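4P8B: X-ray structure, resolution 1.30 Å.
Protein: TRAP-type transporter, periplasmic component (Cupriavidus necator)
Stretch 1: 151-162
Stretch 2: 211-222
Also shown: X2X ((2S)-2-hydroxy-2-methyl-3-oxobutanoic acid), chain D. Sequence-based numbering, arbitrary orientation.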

ATOM      1  N   GLU A 151      -0.670  -6.535  -3.184  1.00  7.90           N
ATOM      2  CA  GLU A 151      -0.781  -6.165  -1.774  1.00  7.39           C
ATOM      3  C   GLU A 151       0.518  -5.665  -1.186  1.00  7.51           C
ATOM      4  O   GLU A 151       1.575  -6.254  -1.383  1.00  8.15           O
ATOM      5  N   ASN A 152       0.436  -4.563  -0.443  1.00  7.42           N
ATOM      6  CA  ASN A 152       1.519  -4.167   0.459  1.00  6.35           C
ATOM      7  C   ASN A 152       1.190  -4.809   1.807  1.00  7.59           C
ATOM      8  O   ASN A 152       1.897  -5.720   2.232  1.00  8.29           O
ATOM      9  N   GLY A 153       0.098  -4.391   2.434  1.00  7.04           N
ATOM     10  CA  GLY A 153      -0.455  -5.108   3.562  1.00  7.80           C
ATOM     11  C   GLY A 153      -0.946  -4.226   4.664  1.00  6.35           C
ATOM     12  O   GLY A 153      -1.031  -3.021   4.538  1.00  6.64           O
ATOM     13  N   PHE A 154      -1.316  -4.859   5.768  1.00  7.07           N
ATOM     14  CA  PHE A 154      -1.759  -4.139   6.971  1.00  6.55           C
ATOM     15  C   PHE A 154      -0.606  -3.363   7.575  1.00  6.03           C
ATOM     16  O   PHE A 154       0.492  -3.921   7.807  1.00  7.79           O
ATOM     17  N   ARG A 155      -0.833  -2.082   7.813  1.00  6.16           N
ATOM     18  CA  ARG A 155       0.248  -1.160   8.142  1.00  6.19           C
ATOM     19  C   ARG A 155       0.352  -1.000   9.658  1.00  6.80           C
ATOM     20  O   ARG A 155      -0.473  -0.354  10.283  1.00  7.64           O
ATOM     21  N   GLU A 156       1.368  -1.640  10.239  1.00  5.79           N
ATOM     22  CA  GLU A 156       1.543  -1.699  11.686  1.00  6.70           C
ATOM     23  C   GLU A 156       2.439  -0.549  12.138  1.00  6.15           C
ATOM     24  O   GLU A 156       3.442  -0.240  11.479  1.00  6.65           O
ATOM     25  N   VAL A 157       2.080   0.091  13.232  1.00  7.61           N
ATOM     26  CA  VAL A 157       2.813   1.253  13.733  1.00  8.51           C
ATOM     27  C   VAL A 157       4.017   0.855  14.586  1.00  7.05           C
ATOM     28  O   VAL A 157       3.919  -0.008  15.468  1.00  7.94           O
ATOM     29  N   SER A 158       5.165   1.445  14.282  1.00  6.90           N
ATOM     30  CA  SER A 158       6.383   1.213  15.038  1.00  7.40           C
ATOM     31  C   SER A 158       6.927   2.526  15.543  1.00  7.99           C
ATOM     32  O   SER A 158       6.647   3.588  15.007  1.00  9.28           O
ATOM     33  N   ASN A 159       7.746   2.439  16.580  1.00  8.72           N
ATOM     34  CA  ASN A 159       8.469   3.601  17.070  1.00  9.09           C
ATOM     35  C   ASN A 159       9.649   3.179  17.941  1.00  9.86           C
ATOM     36  O   ASN A 159       9.801   1.983  18.232  1.00  9.97           O
ATOM     37  N   SER A 160      10.480   4.148  18.309  1.00 10.58           N
ATOM     38  CA  SER A 160      11.688   3.871  19.080  1.00 11.79           C
ATOM     39  C   SER A 160      11.535   4.122  20.588  1.00 13.28           C
ATOM     40  O   SER A 160      12.453   3.807  21.362  1.00 14.54           O
ATOM     41  N   LYS A 161      10.403   4.692  21.002  1.00 12.66           N
ATOM     42  CA  LYS A 161      10.268   5.197  22.370  1.00 14.59           C
ATOM     43  C   LYS A 161       9.526   4.313  23.336  1.00 13.94           C
ATOM     44  O   LYS A 161       9.996   4.126  24.458  1.00 15.82           O
ATOM     45  N   ARG A 162       8.349   3.836  22.964  1.00 12.86           N
ATOM     46  CA  ARG A 162       7.506   3.144  23.939  1.00 13.26           C
ATOM     47  C   ARG A 162       6.452   2.292  23.281  1.00 12.17           C
ATOM     48  O   ARG A 162       6.096   2.462  22.120  1.00 11.14           O
ATOM     49  N   VAL A 211      12.271  11.549  13.114  1.00 13.05           N
ATOM     50  CA  VAL A 211      10.958  11.008  13.458  1.00 13.31           C
ATOM     51  C   VAL A 211      11.165   9.866  14.450  1.00 13.18           C
ATOM     52  O   VAL A 211      12.219   9.224  14.459  1.00 12.96           O
ATOM     53  N   ASP A 212      10.169   9.648  15.300  1.00 13.16           N
ATOM     54  CA  ASP A 212      10.197   8.572  16.282  1.00 12.29           C
ATOM     55  C   ASP A 212       9.792   7.223  15.681  1.00 12.59           C
ATOM     56  O   ASP A 212      10.189   6.165  16.186  1.00 13.88           O
ATOM     57  N   GLY A 213       8.967   7.243  14.631  1.00 10.72           N
ATOM     58  CA  GLY A 213       8.351   6.024  14.141  1.00  9.94           C
ATOM     59  C   GLY A 213       7.705   6.182  12.791  1.00  8.49           C
ATOM     60  O   GLY A 213       7.888   7.218  12.131  1.00 10.03           O
ATOM     61  N   GLN A 214       6.969   5.149  12.388  1.00  8.12           N
ATOM     62  CA  GLN A 214       6.428   5.018  11.050  1.00  6.84           C
ATOM     63  C   GLN A 214       5.339   3.940  11.080  1.00  6.42           C
ATOM     64  O   GLN A 214       5.015   3.414  12.153  1.00  6.80           O
ATOM     65  N   GLU A 215       4.784   3.601   9.918  1.00  6.99           N
ATOM     66  CA  GLU A 215       3.754   2.589   9.836  1.00  6.73           C
ATOM     67  C   GLU A 215       3.836   1.925   8.476  1.00  6.79           C
ATOM     68  O   GLU A 215       3.970   2.602   7.460  1.00  7.72           O
ATOM     69  N   ASN A 216       3.835   0.606   8.442  1.00  6.40           N
ATOM     70  CA  ASN A 216       4.063  -0.107   7.171  1.00  6.74           C
ATOM     71  C   ASN A 216       3.769  -1.587   7.352  1.00  6.45           C
ATOM     72  O   ASN A 216       3.709  -2.089   8.490  1.00  6.71           O
ATOM     73  N   PRO A 217       3.553  -2.312   6.252  1.00  6.47           N
ATOM     74  CA  PRO A 217       3.332  -3.747   6.384  1.00  6.82           C
ATOM     75  C   PRO A 217       4.534  -4.477   6.965  1.00  7.24           C
ATOM     76  O   PRO A 217       5.695  -4.034   6.850  1.00  7.73           O
ATOM     77  N   GLN A 218       4.279  -5.647   7.541  1.00  8.10           N
ATOM     78  CA  GLN A 218       5.339  -6.436   8.109  1.00  8.65           C
ATOM     79  C   GLN A 218       6.429  -6.746   7.097  1.00  9.08           C
ATOM     80  O   GLN A 218       7.598  -6.725   7.421  1.00  9.34           O
ATOM     81  N   SER A 219       6.056  -7.022   5.859  1.00  9.10           N
ATOM     82  CA  SER A 219       7.068  -7.425   4.898  1.00 10.10           C
ATOM     83  C   SER A 219       8.030  -6.287   4.546  1.00  8.60           C
ATOM     84  O   SER A 219       9.176  -6.540   4.190  1.00 10.41           O
ATOM     85  N   VAL A 220       7.556  -5.057   4.649  1.00  8.04           N
ATOM     86  CA  VAL A 220       8.344  -3.857   4.429  1.00 10.74           C
ATOM     87  C   VAL A 220       9.225  -3.609   5.650  1.00  8.31           C
ATOM     88  O   VAL A 220      10.429  -3.401   5.505  1.00  9.70           O
ATOM     89  N   PHE A 221       8.656  -3.706   6.855  1.00  7.71           N
ATOM     90  CA  PHE A 221       9.439  -3.598   8.097  1.00  8.23           C
ATOM     91  C   PHE A 221      10.592  -4.575   8.057  1.00  8.70           C
ATOM     92  O   PHE A 221      11.734  -4.237   8.378  1.00  9.77           O
ATOM     93  N   ALA A 222      10.311  -5.805   7.650  1.00  9.94           N
ATOM     94  CA  ALA A 222      11.329  -6.858   7.634  1.00 12.33           C
ATOM     95  C   ALA A 222      12.400  -6.640   6.577  1.00 10.10           C
ATOM     96  O   ALA A 222      13.584  -6.676   6.878  1.00 12.33           O
TER

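The two stretches meet as an antiparallel β-pairing whose side chains are largely polar and which, at one end, builds part of the binding site for the hydroxy acid X2X. Backbone hydrogen bonds link Glu-156 with Asn-216 and Ser-158 with Gln-214, so the side chains of these four residues share one face of the sheet, while Val-157, Glu-215 and Asn-159 project from the other. There Gly-213 lies opposite Asn-159, their CA atoms 3.8 Å apart; an ideal CB on the glycine would clash with Ser-158 O and Asn-159 CB.

Arg-155 (chi1 m, chi2 t, chi3 p) leaves its CA sideways, but the end of its side chain comes nearer stretch 2 and forms a two-pronged salt bridge with Glu-215 (chi1 p, chi2 p): NE to OE1 is 2.8 Å and NH2 to OE2 3.0 Å. The same guanidinium reaches the ligand, with Arg-155 NH1 3.0 Å from X2X OAF and Arg-155 NH2 3.0 Å from X2X OAE. Asn-216 adds to this grip: its OD1 accepts a hydrogen bond from X2X OAF (2.7 Å), and its ND2 donates to X2X OAE (3.0 Å) and to Gln-214 OE1 (2.9 Å). The other end of the Gln-214 amide, NE2, donates to Ser-158 OG at 2.9 Å, and water 4 connects NE2 to the carbonyl oxygens of Glu-156 and Asn-216. Ser-158 CB also meets the edge of the Phe-221 ring, 4.0 Å from CE2.

Pro-217, at the helix N-cap, packs its ring against Asn-152 (CG to CG, 3.6 Å), whose OD1 lies 3.4 Å from Val-220 CG2 and whose ND2 gives a weak hydrogen bond to X2X OAF at 3.1 Å. Waters 1 and 2 both join Asn-152 O to Ser-219 OG. At the opposite, more exposed end, the CA-to-CB bond of Lys-161 points toward stretch 2, and its extended side chain (chi1 m, then t throughout) reaches Asp-212; the salt bridge is long, NZ to OD1 3.7 Å, and waters 5 and 6 supplement it.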

ATOM      1  CB  GLU A 151      -1.248  -7.374  -0.976  1.00  8.65           C
ATOM      2  CG  GLU A 151      -1.540  -7.086   0.503  1.00  8.42           C
ATOM      3  CD  GLU A 151      -2.508  -8.087   1.056  1.00  9.22           C
ATOM      4  OE1 GLU A 151      -3.567  -8.233   0.431  1.00 10.46           O
ATOM      5  OE2 GLU A 151      -2.197  -8.770   2.054  1.00 10.74           O
ATOM      6  CB  ASN A 152       1.635  -2.650   0.501  1.00  7.03           C
ATOM      7  CG  ASN A 152       3.068  -2.164   0.745  1.00  7.11           C
ATOM      8  OD1 ASN A 152       4.039  -2.925   0.651  1.00  8.13           O
ATOM      9  ND2 ASN A 152       3.190  -0.892   1.030  1.00  7.92           N
ATOM     10  CB  PHE A 154      -2.393  -5.088   8.000  1.00  7.65           C
ATOM     11  CG  PHE A 154      -3.812  -5.433   7.668  1.00  7.15           C
ATOM     12  CD1 PHE A 154      -4.827  -4.558   7.977  1.00  8.49           C
ATOM     13  CD2 PHE A 154      -4.115  -6.606   7.015  1.00 10.25           C
ATOM     14  CE1 PHE A 154      -6.154  -4.856   7.647  1.00  8.96           C
ATOM     15  CE2 PHE A 154      -5.428  -6.903   6.674  1.00 12.67           C
ATOM     16  CZ  PHE A 154      -6.440  -6.026   6.998  1.00 11.81           C
ATOM     17  CB  ARG A 155       0.033   0.179   7.432  1.00  6.51           C
ATOM     18  CG  ARG A 155      -0.040   0.033   5.918  1.00  5.86           C
ATOM     19  CD  ARG A 155      -0.259   1.347   5.195  1.00  6.66           C
ATOM     20  NE  ARG A 155       0.886   2.264   5.271  1.00  6.30           N
ATOM     21  CZ  ARG A 155       1.925   2.274   4.454  1.00  7.31           C
ATOM     22  NH1 ARG A 155       2.037   1.371   3.504  1.00  7.06           N
ATOM     23  NH2 ARG A 155       2.879   3.174   4.609  1.00  6.86           N
ATOM     24  CB  GLU A 156       2.105  -3.064  12.093  1.00  7.22           C
ATOM     25  CG  GLU A 156       1.420  -4.267  11.427  1.00  8.60           C
ATOM     26  CD  GLU A 156      -0.076  -4.364  11.673  1.00  8.05           C
ATOM     27  OE1 GLU A 156      -0.672  -3.495  12.324  1.00  8.61           O
ATOM     28  OE2 GLU A 156      -0.676  -5.352  11.170  1.00 10.23           O
ATOM     29  CB  VAL A 157       1.852   2.230  14.477  1.00  7.48           C
ATOM     30  CG1 VAL A 157       1.194   1.574  15.717  1.00  9.10           C
ATOM     31  CG2 VAL A 157       2.566   3.505  14.882  1.00  8.93           C
ATOM     32  CB  SER A 158       7.447   0.519  14.197  1.00  7.91           C
ATOM     33  OG  SER A 158       7.985   1.372  13.184  1.00  8.63           O
ATOM     34  CB  ASN A 159       7.537   4.558  17.828  1.00 11.19           C
ATOM     35  CG  ASN A 159       7.222   4.105  19.232  1.00 10.23           C
ATOM     36  OD1 ASN A 159       7.763   4.638  20.199  1.00 11.84           O
ATOM     37  ND2 ASN A 159       6.306   3.149  19.361  1.00 10.66           N
ATOM     38  CB  SER A 160      12.833   4.735  18.587  1.00 12.81           C
ATOM     39  OG  SER A 160      12.581   6.085  18.920  1.00 17.28           O
ATOM     40  CB  LYS A 161       9.597   6.571  22.367  1.00 16.81           C
ATOM     41  CG  LYS A 161      10.499   7.654  21.779  1.00 24.11           C
ATOM     42  CD  LYS A 161       9.963   9.040  22.059  1.00 26.58           C
ATOM     43  CE  LYS A 161      10.979  10.113  21.684  1.00 34.67           C
ATOM     44  NZ  LYS A 161      10.417  11.480  21.882  1.00 42.09           N
ATOM     45  CB  ARG A 162       6.821   4.160  24.871  1.00 14.54           C
ATOM     46  CG  ARG A 162       5.927   5.155  24.137  1.00 16.83           C
ATOM     47  CD  ARG A 162       5.268   6.132  25.116  1.00 22.11           C
ATOM     48  NE  ARG A 162       4.514   7.198  24.457  1.00 31.97           N
ATOM     49  CZ  ARG A 162       5.037   8.321  23.965  1.00 33.72           C
ATOM     50  NH1 ARG A 162       6.347   8.554  24.033  1.00 38.24           N
ATOM     51  NH2 ARG A 162       4.247   9.220  23.390  1.00 29.30           N
ATOM     52  CB  VAL A 211      10.163  10.510  12.227  1.00 14.15           C
ATOM     53  CG1 VAL A 211       9.880  11.665  11.290  1.00 15.32           C
ATOM     54  CG2 VAL A 211      10.911   9.402  11.527  1.00 12.30           C
ATOM     55  CB  ASP A 212       9.242   8.879  17.453  1.00 13.94           C
ATOM     56  CG  ASP A 212       9.546  10.183  18.147  1.00 16.19           C
ATOM     57  OD1 ASP A 212      10.738  10.497  18.360  1.00 16.92           O
ATOM     58  OD2 ASP A 212       8.586  10.878  18.555  1.00 17.53           O
ATOM     59  CB  GLN A 214       7.556   4.666  10.045  1.00  8.58           C
ATOM     60  CG  GLN A 214       8.237   3.333  10.284  1.00  8.38           C
ATOM     61  CD  GLN A 214       7.546   2.163   9.628  1.00  7.72           C
ATOM     62  OE1 GLN A 214       7.320   2.187   8.415  1.00  8.73           O
ATOM     63  NE2 GLN A 214       7.243   1.116  10.377  1.00  8.40           N
ATOM     64  CB  GLU A 215       2.361   3.217  10.088  1.00  6.99           C
ATOM     65  CG  GLU A 215       2.091   4.548   9.374  1.00  6.94           C
ATOM     66  CD  GLU A 215       1.690   4.392   7.910  1.00  7.14           C
ATOM     67  OE1 GLU A 215       0.683   3.702   7.640  1.00  7.34           O
ATOM     68  OE2 GLU A 215       2.374   4.968   7.018  1.00  7.43           O
ATOM     69  CB  ASN A 216       5.524   0.043   6.702  1.00  7.24           C
ATOM     70  CG  ASN A 216       5.683   0.968   5.505  1.00  7.89           C
ATOM     71  OD1 ASN A 216       5.102   0.733   4.457  1.00  8.11           O
ATOM     72  ND2 ASN A 216       6.501   1.999   5.644  1.00  8.19           N
ATOM     73  CB  PRO A 217       3.034  -4.183   4.934  1.00  8.14           C
ATOM     74  CG  PRO A 217       2.622  -2.947   4.253  1.00  7.70           C
ATOM     75  CD  PRO A 217       3.474  -1.873   4.851  1.00  7.36           C
ATOM     76  CB  GLN A 218       4.790  -7.738   8.692  1.00  8.85           C
ATOM     77  CG  GLN A 218       5.818  -8.540   9.491  1.00 10.02           C
ATOM     78  CD  GLN A 218       6.694  -9.407   8.637  1.00 10.51           C
ATOM     79  OE1 GLN A 218       6.360  -9.709   7.494  1.00 11.98           O
ATOM     80  NE2 GLN A 218       7.852  -9.808   9.174  1.00 11.67           N
ATOM     81  CB  SER A 219       6.425  -7.994   3.639  1.00 11.43           C
ATOM     82  OG  SER A 219       5.644  -7.016   2.985  1.00 13.63           O
ATOM     83  CB  VAL A 220       7.433  -2.670   4.123  1.00  8.77           C
ATOM     84  CG1 VAL A 220       8.222  -1.387   4.026  1.00 10.50           C
ATOM     85  CG2 VAL A 220       6.647  -2.929   2.829  1.00  8.32           C
ATOM     86  CB  PHE A 221       8.497  -3.904   9.281  1.00  8.64           C
ATOM     87  CG  PHE A 221       9.128  -3.759  10.637  1.00  9.48           C
ATOM     88  CD1 PHE A 221       9.897  -4.783  11.163  1.00  9.85           C
ATOM     89  CD2 PHE A 221       8.964  -2.597  11.367  1.00  9.89           C
ATOM     90  CE1 PHE A 221      10.460  -4.660  12.423  1.00 11.29           C
ATOM     91  CE2 PHE A 221       9.561  -2.469  12.625  1.00 10.31           C
ATOM     92  CZ  PHE A 221      10.288  -3.489  13.135  1.00 11.21           C
ATOM     93  CB  ALA A 222      10.679  -8.217   7.446  1.00 11.89           C
TER
HETATM   94  OAD X2X D 403       6.086   4.899   1.583  1.00  8.35           O
HETATM   95  CAH X2X D 403       5.703   3.809   2.118  1.00  8.33           C
HETATM   96  OAE X2X D 403       5.582   3.698   3.373  1.00  8.55           O
HETATM   97  CAI X2X D 403       5.369   2.630   1.264  1.00  8.12           C
HETATM   98  CAB X2X D 403       6.651   2.115   0.645  1.00  8.73           C
HETATM   99  OAF X2X D 403       4.633   1.679   1.980  1.00  8.19           O
HETATM  100  CAG X2X D 403       4.449   3.158   0.211  1.00  8.21           C
HETATM  101  OAC X2X D 403       4.881   3.437  -0.908  1.00  8.25           O
HETATM  102  CAA X2X D 403       3.008   3.381   0.524  1.00  8.58           C
HETATM  103  O   HOH W   1       3.187  -7.538   4.046  1.00 10.74           O
HETATM  104  O   HOH W   2       4.239  -6.772   0.843  1.00 17.88           O
HETATM  105  O   HOH W   3       1.489  -6.410   7.783  1.00  8.06           O
HETATM  106  O   HOH W   4       5.737  -1.546  10.405  1.00  8.05           O
HETATM  107  O   HOH W   5      11.498  12.886  19.253  1.00 26.14           O
HETATM  108  O   HOH W   6       8.112  12.391  20.627  1.00 28.15           O